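Local coordinates for xylose isomerase-like TIM barrel (Anabaena variabilis ATCC 29413, PDB 2QW5), which binds a zinc ion and D-xylose in a TIM barrel and is probably a sugar isomerase or epimerase, at residues 13-18 with 36-40. Residues are numbered along the deposited sequence.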
ATOM      1  N   ILE A  13     -30.979   3.638 -16.040  1.00 17.19           N
ATOM      2  CA  ILE A  13     -29.535   3.371 -16.191  1.00 15.68           C
ATOM      3  C   ILE A  13     -28.725   4.227 -15.232  1.00 17.84           C
ATOM      4  O   ILE A  13     -29.048   5.386 -14.997  1.00 18.71           O
ATOM      5  CB  ILE A  13     -29.075   3.533 -17.640  1.00 17.73           C
ATOM      6  CG1 ILE A  13     -27.617   3.073 -17.790  1.00 19.95           C
ATOM      7  CG2 ILE A  13     -29.354   4.968 -18.139  1.00 15.36           C
ATOM      8  CD1 ILE A  13     -27.166   2.856 -19.255  1.00 15.58           C
ATOM      9  N   SER A  14     -27.668   3.636 -14.657  1.00 16.49           N
ATOM     10  CA  SER A  14     -26.780   4.352 -13.762  1.00 16.66           C
ATOM     11  C   SER A  14     -25.827   5.324 -14.482  1.00 16.94           C
ATOM     12  O   SER A  14     -25.232   4.973 -15.484  1.00 18.01           O
ATOM     13  CB  SER A  14     -25.884   3.376 -13.017  1.00 13.59           C
ATOM     14  OG  SER A  14     -24.986   4.084 -12.194  1.00 15.61           O
ATOM     15  N   PHE A  15     -25.625   6.503 -13.877  1.00 19.51           N
ATOM     16  CA  PHE A  15     -24.606   7.471 -14.342  1.00 17.31           C
ATOM     17  C   PHE A  15     -23.162   7.001 -14.095  1.00 19.19           C
ATOM     18  O   PHE A  15     -22.255   7.698 -14.501  1.00 19.75           O
ATOM     19  CB  PHE A  15     -24.857   8.922 -13.853  1.00 18.17           C
ATOM     20  CG  PHE A  15     -25.396   9.810 -14.930  1.00 19.01           C
ATOM     21  CD1 PHE A  15     -26.580   9.464 -15.592  1.00 19.67           C
ATOM     22  CD2 PHE A  15     -24.705  10.967 -15.320  1.00 19.44           C
ATOM     23  CE1 PHE A  15     -27.084  10.255 -16.621  1.00 22.89           C
ATOM     24  CE2 PHE A  15     -25.195  11.773 -16.376  1.00 19.64           C
ATOM     25  CZ  PHE A  15     -26.401  11.423 -17.004  1.00 19.68           C
ATOM     26  N   PHE A  16     -22.950   5.838 -13.435  1.00 17.51           N
ATOM     27  CA  PHE A  16     -21.594   5.208 -13.390  1.00 16.19           C
ATOM     28  C   PHE A  16     -21.003   4.830 -14.774  1.00 16.41           C
ATOM     29  O   PHE A  16     -19.838   4.422 -14.860  1.00 16.62           O
ATOM     30  CB  PHE A  16     -21.594   3.986 -12.482  1.00 12.84           C
ATOM     31  CG  PHE A  16     -21.797   4.299 -11.022  1.00 17.41           C
ATOM     32  CD1 PHE A  16     -21.314   5.477 -10.435  1.00 18.12           C
ATOM     33  CD2 PHE A  16     -22.395   3.360 -10.198  1.00 21.74           C
ATOM     34  CE1 PHE A  16     -21.414   5.701  -9.081  1.00 17.58           C
ATOM     35  CE2 PHE A  16     -22.525   3.617  -8.834  1.00 15.56           C
ATOM     36  CZ  PHE A  16     -22.016   4.778  -8.278  1.00 18.20           C
HETATM   37  N   MSE A  17     -21.819   4.894 -15.839  1.00 17.40           N
HETATM   38  CA  MSE A  17     -21.345   4.776 -17.209  1.00 17.91           C
HETATM   39  C   MSE A  17     -20.434   5.990 -17.514  1.00 18.35           C
HETATM   40  O   MSE A  17     -19.576   5.901 -18.394  1.00 18.83           O
HETATM   41  CB  MSE A  17     -22.512   4.773 -18.187  1.00 17.37           C
HETATM   42  CG  MSE A  17     -22.142   4.637 -19.704  1.00 19.82           C
HETATM   43 SE   MSE A  17     -21.234   2.982 -20.021  0.75 11.37          SE
HETATM   44  CE  MSE A  17     -22.750   1.917 -20.341  1.00 14.89           C
ATOM     45  N   PHE A  18     -20.645   7.117 -16.809  1.00 20.06           N
ATOM     46  CA  PHE A  18     -19.930   8.374 -17.060  1.00 19.34           C
ATOM     47  C   PHE A  18     -19.136   8.981 -15.915  1.00 21.95           C
ATOM     48  O   PHE A  18     -18.083   9.592 -16.152  1.00 20.33           O
ATOM     49  CB  PHE A  18     -20.957   9.459 -17.484  1.00 22.67           C
ATOM     50  CG  PHE A  18     -21.938   9.004 -18.508  1.00 21.43           C
ATOM     51  CD1 PHE A  18     -21.543   8.766 -19.807  1.00 22.87           C
ATOM     52  CD2 PHE A  18     -23.274   8.825 -18.188  1.00 16.86           C
ATOM     53  CE1 PHE A  18     -22.462   8.326 -20.773  1.00 22.49           C
ATOM     54  CE2 PHE A  18     -24.193   8.383 -19.139  1.00 19.32           C
ATOM     55  CZ  PHE A  18     -23.789   8.148 -20.445  1.00 26.52           C
ATOM     56  N   HIS A  36     -26.624  13.516 -22.324  1.00 26.42           N
ATOM     57  CA  HIS A  36     -26.567  12.057 -22.086  1.00 24.91           C
ATOM     58  C   HIS A  36     -27.966  11.502 -21.864  1.00 24.76           C
ATOM     59  O   HIS A  36     -28.345  10.507 -22.475  1.00 26.34           O
ATOM     60  CB  HIS A  36     -25.728  11.681 -20.847  1.00 25.28           C
ATOM     61  CG  HIS A  36     -24.244  11.856 -21.015  1.00 25.08           C
ATOM     62  ND1 HIS A  36     -23.598  11.645 -22.214  1.00 29.04           N
ATOM     63  CD2 HIS A  36     -23.274  12.115 -20.110  1.00 27.57           C
ATOM     64  CE1 HIS A  36     -22.302  11.852 -22.054  1.00 31.55           C
ATOM     65  NE2 HIS A  36     -22.077  12.117 -20.781  1.00 24.15           N
ATOM     66  N   ILE A  37     -28.729  12.160 -20.990  1.00 25.83           N
ATOM     67  CA  ILE A  37     -30.107  11.738 -20.670  1.00 25.58           C
ATOM     68  C   ILE A  37     -30.984  11.693 -21.924  1.00 25.69           C
ATOM     69  O   ILE A  37     -31.700  10.724 -22.118  1.00 24.35           O
ATOM     70  CB  ILE A  37     -30.773  12.642 -19.609  1.00 26.21           C
ATOM     71  CG1 ILE A  37     -30.150  12.421 -18.227  1.00 27.82           C
ATOM     72  CG2 ILE A  37     -32.298  12.369 -19.518  1.00 22.01           C
ATOM     73  CD1 ILE A  37     -30.623  13.374 -17.161  1.00 21.37           C
ATOM     74  N   LYS A  38     -30.904  12.724 -22.771  1.00 22.55           N
ATOM     75  CA  LYS A  38     -31.707  12.757 -24.000  1.00 23.54           C
ATOM     76  C   LYS A  38     -31.352  11.647 -24.986  1.00 24.39           C
ATOM     77  O   LYS A  38     -32.250  11.059 -25.620  1.00 24.14           O
ATOM     78  CB  LYS A  38     -31.642  14.134 -24.672  1.00 23.30           C
ATOM     79  CG  LYS A  38     -32.412  15.176 -23.887  1.00 31.54           C
ATOM     80  CD  LYS A  38     -32.474  16.526 -24.552  1.00 27.03           C
ATOM     81  CE  LYS A  38     -33.484  17.394 -23.791  1.00 32.85           C
ATOM     82  NZ  LYS A  38     -33.669  18.786 -24.316  1.00 35.84           N
ATOM     83  N   LYS A  39     -30.061  11.335 -25.092  1.00 25.51           N
ATOM     84  CA  LYS A  39     -29.597  10.249 -25.950  1.00 23.03           C
ATOM     85  C   LYS A  39     -30.109   8.936 -25.402  1.00 21.66           C
ATOM     86  O   LYS A  39     -30.636   8.105 -26.129  1.00 22.66           O
ATOM     87  CB  LYS A  39     -28.068  10.231 -26.008  1.00 24.19           C
ATOM     88  CG  LYS A  39     -27.469   9.259 -27.090  1.00 33.17           C
ATOM     89  CD  LYS A  39     -27.722   9.731 -28.544  1.00 39.62           C
ATOM     90  CE  LYS A  39     -26.702   9.203 -29.606  1.00 43.47           C
ATOM     91  NZ  LYS A  39     -26.690   7.725 -29.890  1.00 43.32           N
ATOM     92  N   LEU A  40     -29.965   8.763 -24.091  1.00 21.19           N
ATOM     93  CA  LEU A  40     -30.362   7.518 -23.447  1.00 20.44           C
ATOM     94  C   LEU A  40     -31.860   7.277 -23.532  1.00 21.42           C
ATOM     95  O   LEU A  40     -32.283   6.156 -23.761  1.00 20.29           O
ATOM     96  CB  LEU A  40     -29.844   7.488 -21.995  1.00 17.90           C
ATOM     97  CG  LEU A  40     -28.299   7.354 -21.927  1.00 20.27           C
ATOM     98  CD1 LEU A  40     -27.740   7.722 -20.579  1.00 18.25           C
ATOM     99  CD2 LEU A  40     -27.832   5.959 -22.303  1.00 17.60           C
TER
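This is a buried helix-on-barrel contact: the C-terminal end of strand 11-14, with the 3-10 turn 15-17 and Phe18 just after it, packs against helix 27-42. Its most distinctive element is aromatic. The rings of Phe18 and His36 stack face to face, centroids 3.8 Å apart and planes only 6° from parallel, with Phe18 CD1 3.5 Å from His36 NE2. In the plane of the imidazole, ND1 is hydrogen-bonded to the hydroxyl of Tyr315, which ties the histidine to the chain's last helix, 314-332. One helical turn on, Leu40 fills the space between Ile13 and Phe18: its CD1 lies 4.0 Å from Ile13 CG2 and 3.9 Å from Phe18 CE2, at the edge of that ring. Phe15 reaches the helix with its ring tip, CZ sitting 3.9 Å from His36 CB and 4.1 Å from Ile37 CG1. No hydrogen bond crosses the interface. The tight bend includes an ST turn, Phe16 N donating to Ser14 OG at 3.0 Å; Phe16, out of the helix's reach, stacks instead on Phe283 of the xylose pocket. Phe48 of strand 47-51 also touches Ile13, Ile37 and Leu40, so both strands and the helix share one core, as in the first beta-alpha-beta unit of a TIM barrel.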